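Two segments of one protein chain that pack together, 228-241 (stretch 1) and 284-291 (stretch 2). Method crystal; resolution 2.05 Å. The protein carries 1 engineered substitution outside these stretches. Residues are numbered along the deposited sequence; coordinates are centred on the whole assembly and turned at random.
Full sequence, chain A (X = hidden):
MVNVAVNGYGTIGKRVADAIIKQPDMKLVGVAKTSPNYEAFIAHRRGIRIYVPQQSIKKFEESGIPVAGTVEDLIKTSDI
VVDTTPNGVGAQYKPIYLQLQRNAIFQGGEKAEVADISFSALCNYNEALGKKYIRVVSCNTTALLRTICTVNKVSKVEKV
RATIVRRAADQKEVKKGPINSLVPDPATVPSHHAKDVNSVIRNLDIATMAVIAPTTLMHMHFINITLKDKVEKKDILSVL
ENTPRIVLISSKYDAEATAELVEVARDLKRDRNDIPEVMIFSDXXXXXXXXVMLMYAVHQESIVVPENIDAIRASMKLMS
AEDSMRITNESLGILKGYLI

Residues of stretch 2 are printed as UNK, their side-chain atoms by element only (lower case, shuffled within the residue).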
# COMPACT_ATOMS: atom_id res chain seq x y z
N LYS A 228 -14.08 32.61 18.84
CA LYS A 228 -14.42 33.94 19.38
C LYS A 228 -15.87 33.99 19.77
O LYS A 228 -16.30 34.56 20.76
CB LYS A 228 -14.05 34.98 18.33
CG LYS A 228 -14.73 36.34 18.50
CD LYS A 228 -13.73 37.45 18.17
CE LYS A 228 -14.40 38.68 17.60
NZ LYS A 228 -13.46 39.84 17.57
N ASP A 229 -16.70 33.40 18.90
CA ASP A 229 -18.13 33.39 19.04
C ASP A 229 -18.70 31.99 19.21
O ASP A 229 -18.04 31.02 18.84
CB ASP A 229 -18.72 33.98 17.71
CG ASP A 229 -17.87 35.17 17.26
OD1 ASP A 229 -17.75 36.12 18.06
OD2 ASP A 229 -17.26 35.07 16.16
N LYS A 230 -19.92 31.91 19.73
CA LYS A 230 -20.60 30.62 19.87
C LYS A 230 -21.09 30.23 18.49
O LYS A 230 -21.48 31.12 17.71
CB LYS A 230 -21.76 30.70 20.86
CG LYS A 230 -21.44 31.37 22.18
CD LYS A 230 -22.66 31.42 23.09
CE LYS A 230 -22.34 32.07 24.42
NZ LYS A 230 -22.52 33.55 24.39
N VAL A 231 -20.96 28.98 18.09
CA VAL A 231 -21.35 28.58 16.75
C VAL A 231 -22.25 27.36 16.78
O VAL A 231 -22.31 26.66 17.79
CB VAL A 231 -20.16 28.25 15.81
CG1 VAL A 231 -19.20 29.40 15.64
CG2 VAL A 231 -19.42 27.01 16.27
N GLU A 232 -22.74 27.01 15.59
CA GLU A 232 -23.54 25.79 15.44
C GLU A 232 -22.71 24.68 14.82
O GLU A 232 -21.94 24.92 13.88
CB GLU A 232 -24.74 26.12 14.54
CG GLU A 232 -25.83 26.93 15.22
CD GLU A 232 -26.76 26.06 16.04
OE1 GLU A 232 -26.46 24.86 16.21
OE2 GLU A 232 -27.79 26.58 16.52
N LYS A 233 -22.89 23.45 15.28
CA LYS A 233 -22.18 22.31 14.71
C LYS A 233 -22.34 22.24 13.20
O LYS A 233 -21.38 22.06 12.46
CB LYS A 233 -22.69 20.99 15.30
CG LYS A 233 -21.93 19.78 14.73
CD LYS A 233 -22.74 18.51 14.96
CE LYS A 233 -21.89 17.41 15.57
NZ LYS A 233 -22.52 16.89 16.82
N LYS A 234 -23.58 22.40 12.73
CA LYS A 234 -23.90 22.38 11.32
C LYS A 234 -23.00 23.32 10.52
O LYS A 234 -22.65 22.99 9.38
CB LYS A 234 -25.37 22.71 11.07
CG LYS A 234 -25.78 24.09 11.61
CD LYS A 234 -27.26 24.34 11.38
CE LYS A 234 -27.83 25.27 12.45
NZ LYS A 234 -29.32 25.37 12.37
N ASP A 235 -22.63 24.47 11.06
CA ASP A 235 -21.71 25.37 10.33
C ASP A 235 -20.28 24.87 10.32
O ASP A 235 -19.60 24.98 9.28
CB ASP A 235 -21.82 26.79 10.91
CG ASP A 235 -23.21 27.34 10.53
OD1 ASP A 235 -23.80 26.82 9.55
OD2 ASP A 235 -23.66 28.27 11.20
N ILE A 236 -19.83 24.24 11.41
CA ILE A 236 -18.46 23.68 11.44
C ILE A 236 -18.36 22.51 10.47
O ILE A 236 -17.43 22.31 9.70
CB ILE A 236 -18.18 23.14 12.86
CG1 ILE A 236 -18.17 24.31 13.85
CG2 ILE A 236 -16.88 22.36 12.93
CD1 ILE A 236 -17.23 25.44 13.46
N LEU A 237 -19.40 21.69 10.52
CA LEU A 237 -19.52 20.49 9.73
C LEU A 237 -19.60 20.86 8.26
O LEU A 237 -18.94 20.26 7.42
CB LEU A 237 -20.77 19.68 10.15
CG LEU A 237 -21.02 18.40 9.33
CD1 LEU A 237 -19.81 17.48 9.42
CD2 LEU A 237 -22.27 17.67 9.78
N SER A 238 -20.39 21.92 7.98
CA SER A 238 -20.48 22.32 6.56
C SER A 238 -19.18 22.83 6.03
O SER A 238 -18.83 22.46 4.88
CB SER A 238 -21.65 23.31 6.38
OG SER A 238 -21.38 24.17 5.31
N VAL A 239 -18.32 23.56 6.76
CA VAL A 239 -17.06 23.95 6.12
C VAL A 239 -16.15 22.72 6.01
O VAL A 239 -15.43 22.55 5.03
CB VAL A 239 -16.24 25.07 6.73
CG1 VAL A 239 -16.84 26.44 6.48
CG2 VAL A 239 -15.97 24.89 8.22
N LEU A 240 -16.17 21.89 7.05
CA LEU A 240 -15.27 20.73 7.05
C LEU A 240 -15.62 19.77 5.93
O LEU A 240 -14.74 19.10 5.41
CB LEU A 240 -15.26 20.04 8.44
CG LEU A 240 -14.64 20.85 9.55
CD1 LEU A 240 -14.63 20.10 10.91
CD2 LEU A 240 -13.22 21.30 9.22
N GLU A 241 -16.88 19.71 5.52
CA GLU A 241 -17.36 18.88 4.45
C GLU A 241 -17.17 19.44 3.05
O GLU A 241 -17.35 18.71 2.08
CB GLU A 241 -18.87 18.59 4.65
CG GLU A 241 -19.34 17.35 3.92
CD GLU A 241 -20.78 16.98 4.27
OE1 GLU A 241 -21.25 17.44 5.33
OE2 GLU A 241 -21.40 16.21 3.49
N UNK A 284 -16.49 12.52 15.66
CA UNK A 284 -15.66 13.18 16.63
C UNK A 284 -16.03 14.72 16.82
O UNK A 284 -15.63 15.27 17.82
c UNK A 284 -14.18 13.08 16.37
o UNK A 284 -13.69 14.02 15.45
N UNK A 285 -16.58 15.30 15.77
CA UNK A 285 -16.88 16.71 15.74
C UNK A 285 -17.87 17.11 16.83
O UNK A 285 -19.08 16.94 16.74
c UNK A 285 -17.36 17.19 14.36
c UNK A 285 -16.23 16.93 13.32
c UNK A 285 -17.68 18.69 14.46
c UNK A 285 -16.77 17.17 11.87
N UNK A 286 -17.30 17.74 17.85
CA UNK A 286 -18.06 18.20 19.01
C UNK A 286 -18.07 19.72 19.11
O UNK A 286 -17.04 20.36 19.32
c UNK A 286 -17.96 17.99 21.58
c UNK A 286 -17.66 19.23 22.12
c UNK A 286 -18.75 17.13 22.32
o UNK A 286 -19.44 19.06 25.32
c UNK A 286 -18.93 18.73 24.08
c UNK A 286 -19.24 17.49 23.57
c UNK A 286 -17.44 17.55 20.24
c UNK A 286 -18.15 19.62 23.37
N UNK A 287 -19.24 20.32 18.94
CA UNK A 287 -19.41 21.76 18.99
C UNK A 287 -20.39 22.12 20.10
O UNK A 287 -21.51 21.62 20.14
c UNK A 287 -19.95 22.30 17.65
c UNK A 287 -20.03 23.81 17.70
c UNK A 287 -19.12 21.78 16.48
N UNK A 288 -19.88 22.90 21.05
CA UNK A 288 -20.72 23.44 22.11
C UNK A 288 -20.35 24.89 22.40
O UNK A 288 -19.33 25.19 23.01
c UNK A 288 -21.84 23.06 24.32
n UNK A 288 -22.98 22.70 27.85
c UNK A 288 -23.14 22.56 26.38
c UNK A 288 -20.67 22.65 23.42
c UNK A 288 -21.77 22.41 25.69
N UNK A 289 -21.23 25.79 21.95
CA UNK A 289 -20.95 27.21 22.15
C UNK A 289 -19.64 27.57 21.46
O UNK A 289 -19.62 27.55 20.23
c UNK A 289 -20.94 27.60 23.62
c UNK A 289 -22.25 27.39 24.35
o UNK A 289 -22.16 27.16 25.58
o UNK A 289 -23.36 27.44 23.77
N UNK A 290 -18.65 28.03 22.20
CA UNK A 290 -17.38 28.45 21.63
C UNK A 290 -16.30 27.35 21.68
O UNK A 290 -15.17 27.59 21.27
c UNK A 290 -16.36 29.46 23.74
c UNK A 290 -16.83 29.70 22.32
o UNK A 290 -16.53 28.36 24.29
o UNK A 290 -15.81 30.43 24.33
N UNK A 291 -16.68 26.15 22.11
CA UNK A 291 -15.73 25.07 22.17
C UNK A 291 -15.95 24.04 21.07
O UNK A 291 -17.04 23.49 20.93
o UNK A 291 -13.45 22.07 25.23
c UNK A 291 -14.40 23.81 23.94
c UNK A 291 -14.47 22.77 25.05
o UNK A 291 -15.51 22.64 25.72
c UNK A 291 -15.76 24.33 23.51
O HOH W 1 -21.68 18.56 19.76
O HOH W 2 -20.98 14.96 18.38

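Position 284 has two side-chain atoms, one carbon followed by one oxygen. The chain is unbranched and out of reach of stretch 1. A single carbon bearing a hydroxyl is serine, Ser284. Its OG is hydrogen-bonded elsewhere in the structure.

Position 285 carries four carbons, forked at the first, with one arm two carbons long. This is isoleucine. Ile285 points toward the helix and is buried. Its CD1 lies 3.9 Å from CD1 of Leu237 and 3.8 Å from CD1 of Leu240. Its CG2 lies 4.1 Å from CG2 of Ile236. The long arm thus reaches two leucines one helical turn apart (Leu237 and Leu240).

Position 286 has one carbon, then a ring of six carbons bearing one oxygen. This is a phenol, so the residue is tyrosine. Tyr286 points away from stretch 1 and touches a crystal neighbour instead.

Position 287 has three carbons, the first carrying the other two. This is the valine pattern. Val287 points toward stretch 1, as expected two residues after Ile285 in an extended chain. Its CG1 is 3.6 Å from CG2 of Val231. Its CG2 is 3.6 Å from CA of Lys233 and 3.8 Å from CG1 of Ile236.

Position 288 has four carbons in a row ending in nitrogen, which is lysine. Lys288 points away, is exposed and makes no contact with stretch 1.

Position 289 has two carbons, the second carrying two oxygens. A carboxylate on so short a chain is aspartate. As Asp289, its CB lies 4.1 Å from CG of Lys230. Its positive phi, 60°, suits the type II' turn from Lys288 to position 291.

Position 290 repeats the pattern of two carbons and two oxygens, so it is Asp290. Its CA is 3.9 Å from O of Asp229.

Position 291 has three carbons, the third carrying two oxygens. This is glutamate. Glu291 points away, and its OE2 is hydrogen-bonded elsewhere in the structure.

The contact joins an apolar patch to one backbone clasp. Ile285 and Val287 pack on the helix and the loop before it. Beyond them, N of Val231 donates to O of Asp289 at 2.9 Å, the only direct hydrogen bond between the stretches. At the exposed margin, NZ of Lys233 donates to water 2 at 2.9 Å, and that water donates to O of Ile285 at 3.2 Å. The lysine thereby reaches the backbone of Ile285 through water.

Stretch 2 284-291: SIYVKDDE
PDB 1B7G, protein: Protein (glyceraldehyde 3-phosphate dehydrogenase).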